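Local coordinates for NigD-like protein (PDB 3K6O) that is of unknown function but is probably made as a lipoprotein, with an N-terminal OB domain and a C-terminal beta-sandwich domain, at residues Arg51-Gly56 with Asn80-Val85; Ala30-Leu35 with Ser71-Asn76. All coordinates share one frame; numbering follows the deposited sequence.

In the fold
Both contacts lie in the N-terminal OB domain and both draw on strand 75-93, interaction 2 at its start and interaction 1 further along. In each, a segment with little or no regular structure meets another through side chains alone, with no hydrogen bond between the two. Interaction 2 is a buried aromatic pair, Tyr32 against Phe73. Interaction 1 is partly buried: Leu53 is the inner residue, Leu84 is exposed, and Arg51 holds sulfate ions on the outside. The centres of the two contacts are about 13 Å apart, and the contacts meet where the Pro31 ring packs against the backbone oxygens of Arg51 and Leu53.

Interaction 1 of 2, residues Arg51-Gly56 with Asn80-Val85; sequences RDLKAG and NDYTLV. With SO4 (sulfate ion), chain F; SO4 (sulfate ion), chain G.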
loop_
_atom_site.group_PDB
_atom_site.type_symbol
_atom_site.label_atom_id
_atom_site.label_comp_id
_atom_site.label_asym_id
_atom_site.label_seq_id
_atom_site.Cartn_x
_atom_site.Cartn_y
_atom_site.Cartn_z
ATOM N N ARG A 51 -18.696 7.082 8.185
ATOM C CA ARG A 51 -18.568 8.282 9.029
ATOM C C ARG A 51 -17.548 8.167 10.140
ATOM O O ARG A 51 -17.028 9.172 10.594
ATOM C CB ARG A 51 -19.914 8.661 9.650
ATOM C CG ARG A 51 -20.849 9.233 8.636
ATOM C CD ARG A 51 -22.075 9.834 9.316
ATOM N NE ARG A 51 -23.030 10.271 8.320
ATOM C CZ ARG A 51 -24.097 9.577 7.935
ATOM N NH1 ARG A 51 -24.366 8.380 8.455
ATOM N NH2 ARG A 51 -24.913 10.096 7.021
ATOM N N ASP A 52 -17.268 6.931 10.531
ATOM C CA ASP A 52 -16.325 6.742 11.641
ATOM C C ASP A 52 -14.894 6.430 11.197
ATOM O O ASP A 52 -14.027 6.125 12.037
ATOM C CB ASP A 52 -16.864 5.707 12.635
ATOM C CG ASP A 52 -18.294 5.994 13.022
ATOM O OD1 ASP A 52 -18.579 7.139 13.437
ATOM O OD2 ASP A 52 -19.144 5.093 12.868
ATOM N N LEU A 53 -14.613 6.613 9.906
ATOM C CA LEU A 53 -13.264 6.462 9.432
ATOM C C LEU A 53 -12.428 7.593 10.009
ATOM O O LEU A 53 -12.909 8.703 10.195
ATOM C CB LEU A 53 -13.213 6.439 7.901
ATOM C CG LEU A 53 -13.845 5.186 7.299
ATOM C CD1 LEU A 53 -14.051 5.321 5.807
ATOM C CD2 LEU A 53 -12.995 3.966 7.612
ATOM N N LYS A 54 -11.180 7.278 10.324
ATOM C CA LYS A 54 -10.275 8.220 10.958
ATOM C C LYS A 54 -9.178 8.607 9.985
ATOM O O LYS A 54 -8.783 7.817 9.129
ATOM C CB LYS A 54 -9.628 7.608 12.213
ATOM C CG LYS A 54 -10.588 7.088 13.290
ATOM C CD LYS A 54 -11.396 8.265 13.911
ATOM C CE LYS A 54 -12.620 7.805 14.731
ATOM N NZ LYS A 54 -13.796 8.721 14.469
ATOM N N ALA A 55 -8.654 9.808 10.178
ATOM C CA ALA A 55 -7.577 10.338 9.369
ATOM C C ALA A 55 -6.410 9.379 9.369
ATOM O O ALA A 55 -6.073 8.835 10.395
ATOM C CB ALA A 55 -7.163 11.677 9.908
ATOM N N GLY A 56 -5.827 9.141 8.198
ATOM C CA GLY A 56 -4.691 8.259 8.058
ATOM C C GLY A 56 -5.065 6.826 7.754
ATOM O O GLY A 56 -4.229 6.071 7.314
ATOM N N ASN A 80 -19.325 3.160 -2.856
ATOM C CA ASN A 80 -20.078 1.912 -3.064
ATOM C C ASN A 80 -19.642 0.782 -2.123
ATOM O O ASN A 80 -20.446 -0.030 -1.737
ATOM C CB ASN A 80 -19.954 1.417 -4.517
ATOM C CG ASN A 80 -20.418 2.443 -5.554
ATOM O OD1 ASN A 80 -21.486 3.041 -5.422
ATOM N ND2 ASN A 80 -19.611 2.634 -6.602
ATOM N N ASP A 81 -18.378 0.757 -1.744
ATOM C CA ASP A 81 -17.791 -0.341 -0.982
ATOM C C ASP A 81 -16.345 -0.007 -0.732
ATOM O O ASP A 81 -15.762 0.844 -1.433
ATOM C CB ASP A 81 -17.837 -1.640 -1.794
ATOM C CG ASP A 81 -17.687 -2.881 -0.948
ATOM O OD1 ASP A 81 -17.566 -2.797 0.280
ATOM O OD2 ASP A 81 -17.665 -3.967 -1.548
ATOM N N TYR A 82 -15.761 -0.664 0.263
ATOM C CA TYR A 82 -14.327 -0.630 0.419
ATOM C C TYR A 82 -13.865 -1.722 1.370
ATOM O O TYR A 82 -14.673 -2.399 2.009
ATOM C CB TYR A 82 -13.874 0.739 0.933
ATOM C CG TYR A 82 -14.359 1.063 2.326
ATOM C CD1 TYR A 82 -15.599 1.601 2.525
ATOM C CD2 TYR A 82 -13.575 0.815 3.438
ATOM C CE1 TYR A 82 -16.045 1.880 3.781
ATOM C CE2 TYR A 82 -14.026 1.096 4.698
ATOM C CZ TYR A 82 -15.269 1.622 4.851
ATOM O OH TYR A 82 -15.735 1.949 6.087
ATOM N N THR A 83 -12.557 -1.894 1.447
ATOM C CA THR A 83 -11.964 -2.704 2.500
ATOM C C THR A 83 -10.814 -1.945 3.122
ATOM O O THR A 83 -10.186 -1.111 2.460
ATOM C CB THR A 83 -11.516 -4.087 1.995
ATOM O OG1 THR A 83 -11.162 -4.899 3.124
ATOM C CG2 THR A 83 -10.316 -3.983 1.030
ATOM N N LEU A 84 -10.571 -2.169 4.409
ATOM C CA LEU A 84 -9.468 -1.504 5.089
ATOM C C LEU A 84 -8.153 -2.104 4.662
ATOM O O LEU A 84 -8.011 -3.319 4.551
ATOM C CB LEU A 84 -9.592 -1.618 6.607
ATOM C CG LEU A 84 -10.664 -0.725 7.229
ATOM C CD1 LEU A 84 -10.785 -1.025 8.736
ATOM C CD2 LEU A 84 -10.359 0.759 6.961
ATOM N N VAL A 85 -7.173 -1.245 4.461
ATOM C CA VAL A 85 -5.818 -1.686 4.125
ATOM C C VAL A 85 -4.888 -1.334 5.271
ATOM O O VAL A 85 -4.763 -0.186 5.630
ATOM C CB VAL A 85 -5.369 -1.061 2.814
ATOM C CG1 VAL A 85 -3.886 -1.376 2.542
ATOM C CG2 VAL A 85 -6.309 -1.544 1.649
HETATM S S SO4 F . -22.242 5.650 9.174
HETATM O O1 SO4 F . -22.882 6.790 9.859
HETATM O O2 SO4 F . -21.348 5.031 10.158
HETATM O O3 SO4 F . -23.205 4.650 8.673
HETATM O O4 SO4 F . -21.553 6.128 7.961
HETATM S S SO4 G . -27.383 8.102 5.836
HETATM O O1 SO4 G . -26.971 9.329 5.145
HETATM O O2 SO4 G . -26.226 7.393 6.360
HETATM O O3 SO4 G . -28.217 8.454 6.988
HETATM O O4 SO4 G . -28.061 7.234 4.866
#
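Leu53 and Tyr82 approach from opposite directions where the loop between strands 45-46 and 58-66 closes over strand 75-93 of the OB domain. The apolar part of the contact is small. Leu53 CG lies anti to its own carbonyl carbon (chi1 -69°), which sends both methyls down to the phenol end of Tyr82. Leu53 CD2 comes to 3.7 Å from Tyr82 OH, while Leu53 CD1 lies 4.0 Å from Tyr82 CZ, meeting the ring obliquely. Leu84 adds its CD2 at 4.2 Å from Leu53 CD2, and Val22 of strand 16-23 also touches Leu53. Cut back to an alanine, Leu53 would lose both methyls, which is likely to leave the phenol end of Tyr82 and the Leu84 methyl without an apolar partner.

The same Tyr82 OH is hydrogen-bonded to Pro49 O, which ties the strand to this loop a second time, just ahead of Arg51.

On the outer side, Arg51 grips two sulfate ions, probably from the crystallisation liquor; Tyr50 N and His46 NE2 also hydrogen-bond to sulfate here. The backbone N of Arg51 bonds to O4 of the chain F sulfate, and Arg51 NH1 reaches O1 of the same ion at 2.6 Å. The chain G sulfate lies at the guanidinium edge, with Arg51 NH1 bonded to its O2 at 3.0 Å and Arg51 NH2 to its O1 at 2.9 Å.

Interaction 2 of 2, residues Ala30-Leu35 with Ser71-Asn76; sequences APYLVL and SGFAYN
Phe73 turns its edge onto one face of the Tyr32 ring in a T-shaped stack, with centroids 5.2 Å apart and ring planes at 71°. The leading atom is Phe73 CE1, which sits 3.6 Å from Tyr32 CG, so the edge comes down near the CB end of the tyrosine ring and away from its hydroxyl. Phe73 CE1 also lies 3.8 Å from Tyr32 CD1.

Tyr32 CG stands between its backbone N and carbonyl carbon (chi1 62°), a setting that presents the ring face to Phe73. Its hydroxyl makes a weak hydrogen bond to Gln25. Phe73 has further aromatic neighbours: it meets Tyr28 edge-to-face, and the Trp42 ring at about 50°. Lys40, on strand 40-43, touches both members of the pair.

Further out, backbone hydrogen bonds pair Tyr32 with Glu23 of strand 16-23 and Tyr75 with Trp42. Strand 40-43 lies between the two segments, hydrogen-bonded to Leu33 on one flank and Tyr75 on the other. The stack bridges strand 32-34 and the entry to strand 75-93 across this intervening strand, forming an aromatic cluster on what is probably the outer face of the OB-fold beta-barrel, opposite the side where Leu33 packs on Val22, Ile59 and Tyr63.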
loop_
_atom_site.group_PDB
_atom_site.type_symbol
_atom_site.label_atom_id
_atom_site.label_comp_id
_atom_site.label_asym_id
_atom_site.label_seq_id
_atom_site.Cartn_x
_atom_site.Cartn_y
_atom_site.Cartn_z
ATOM N N ALA A 30 -17.450 15.631 8.215
ATOM C CA ALA A 30 -17.362 14.247 7.798
ATOM C C ALA A 30 -15.916 13.959 7.305
ATOM O O ALA A 30 -15.220 14.850 6.841
ATOM C CB ALA A 30 -18.407 13.940 6.691
ATOM N N PRO A 31 -15.459 12.710 7.443
ATOM C CA PRO A 31 -14.217 12.331 6.812
ATOM C C PRO A 31 -14.368 12.332 5.283
ATOM O O PRO A 31 -15.474 12.140 4.744
ATOM C CB PRO A 31 -13.947 10.916 7.361
ATOM C CG PRO A 31 -15.230 10.404 7.734
ATOM C CD PRO A 31 -16.145 11.559 8.041
ATOM N N TYR A 32 -13.256 12.588 4.612
ATOM C CA TYR A 32 -13.204 12.629 3.168
ATOM C C TYR A 32 -12.068 11.762 2.730
ATOM O O TYR A 32 -11.309 11.286 3.560
ATOM C CB TYR A 32 -13.105 14.070 2.625
ATOM C CG TYR A 32 -11.871 14.866 3.026
ATOM C CD1 TYR A 32 -10.711 14.817 2.276
ATOM C CD2 TYR A 32 -11.882 15.684 4.146
ATOM C CE1 TYR A 32 -9.579 15.568 2.648
ATOM C CE2 TYR A 32 -10.784 16.425 4.504
ATOM C CZ TYR A 32 -9.633 16.363 3.752
ATOM O OH TYR A 32 -8.534 17.075 4.149
ATOM N N LEU A 33 -11.991 11.515 1.433
ATOM C CA LEU A 33 -11.016 10.598 0.887
ATOM C C LEU A 33 -10.027 11.372 0.015
ATOM O O LEU A 33 -10.415 12.340 -0.654
ATOM C CB LEU A 33 -11.702 9.537 0.079
ATOM C CG LEU A 33 -12.722 8.734 0.860
ATOM C CD1 LEU A 33 -13.367 7.751 -0.089
ATOM C CD2 LEU A 33 -12.072 8.045 2.066
ATOM N N VAL A 34 -8.757 10.973 0.055
ATOM C CA VAL A 34 -7.738 11.570 -0.803
ATOM C C VAL A 34 -7.181 10.463 -1.667
ATOM O O VAL A 34 -6.669 9.486 -1.147
ATOM C CB VAL A 34 -6.629 12.230 0.039
ATOM C CG1 VAL A 34 -5.507 12.861 -0.848
ATOM C CG2 VAL A 34 -7.266 13.274 1.016
ATOM N N LEU A 35 -7.314 10.589 -2.982
ATOM C CA LEU A 35 -6.700 9.639 -3.915
ATOM C C LEU A 35 -5.182 9.832 -3.891
ATOM O O LEU A 35 -4.689 10.849 -3.391
ATOM C CB LEU A 35 -7.249 9.843 -5.340
ATOM C CG LEU A 35 -8.697 9.471 -5.597
ATOM C CD1 LEU A 35 -9.115 9.792 -7.075
ATOM C CD2 LEU A 35 -8.907 7.983 -5.250
ATOM N N SER A 71 -15.221 23.706 -2.924
ATOM C CA SER A 71 -14.533 23.979 -1.687
ATOM C C SER A 71 -13.236 23.165 -1.553
ATOM O O SER A 71 -12.824 22.837 -0.430
ATOM C CB SER A 71 -15.515 23.679 -0.532
ATOM O OG SER A 71 -15.159 24.301 0.703
ATOM N N GLY A 72 -12.609 22.866 -2.700
ATOM C CA GLY A 72 -11.331 22.134 -2.793
ATOM C C GLY A 72 -11.445 20.624 -3.038
ATOM O O GLY A 72 -10.418 19.929 -3.159
ATOM N N PHE A 73 -12.678 20.097 -3.062
ATOM C CA PHE A 73 -12.899 18.687 -3.371
ATOM C C PHE A 73 -13.077 18.591 -4.856
ATOM O O PHE A 73 -13.949 19.252 -5.427
ATOM C CB PHE A 73 -14.113 18.126 -2.595
ATOM C CG PHE A 73 -13.956 18.248 -1.117
ATOM C CD1 PHE A 73 -13.111 17.417 -0.447
ATOM C CD2 PHE A 73 -14.569 19.264 -0.415
ATOM C CE1 PHE A 73 -12.888 17.563 0.926
ATOM C CE2 PHE A 73 -14.367 19.417 0.937
ATOM C CZ PHE A 73 -13.525 18.550 1.617
ATOM N N ALA A 74 -12.213 17.816 -5.490
ATOM C CA ALA A 74 -12.245 17.671 -6.930
ATOM C C ALA A 74 -13.578 17.106 -7.408
ATOM O O ALA A 74 -14.096 17.549 -8.433
ATOM C CB ALA A 74 -11.087 16.756 -7.389
ATOM N N TYR A 75 -14.087 16.090 -6.695
ATOM C CA TYR A 75 -15.316 15.398 -7.048
ATOM C C TYR A 75 -16.167 15.055 -5.830
ATOM O O TYR A 75 -15.650 14.847 -4.736
ATOM C CB TYR A 75 -15.013 14.088 -7.769
ATOM C CG TYR A 75 -14.265 14.248 -9.063
ATOM C CD1 TYR A 75 -14.940 14.500 -10.254
ATOM C CD2 TYR A 75 -12.888 14.110 -9.100
ATOM C CE1 TYR A 75 -14.259 14.647 -11.437
ATOM C CE2 TYR A 75 -12.201 14.253 -10.275
ATOM C CZ TYR A 75 -12.889 14.515 -11.441
ATOM O OH TYR A 75 -12.189 14.653 -12.605
ATOM N N ASN A 76 -17.469 14.987 -6.062
ATOM C CA ASN A 76 -18.435 14.430 -5.135
ATOM C C ASN A 76 -18.680 13.016 -5.598
ATOM O O ASN A 76 -18.928 12.801 -6.787
ATOM C CB ASN A 76 -19.747 15.200 -5.162
ATOM C CG ASN A 76 -19.605 16.609 -4.660
ATOM O OD1 ASN A 76 -18.754 16.900 -3.794
ATOM N ND2 ASN A 76 -20.465 17.504 -5.175
#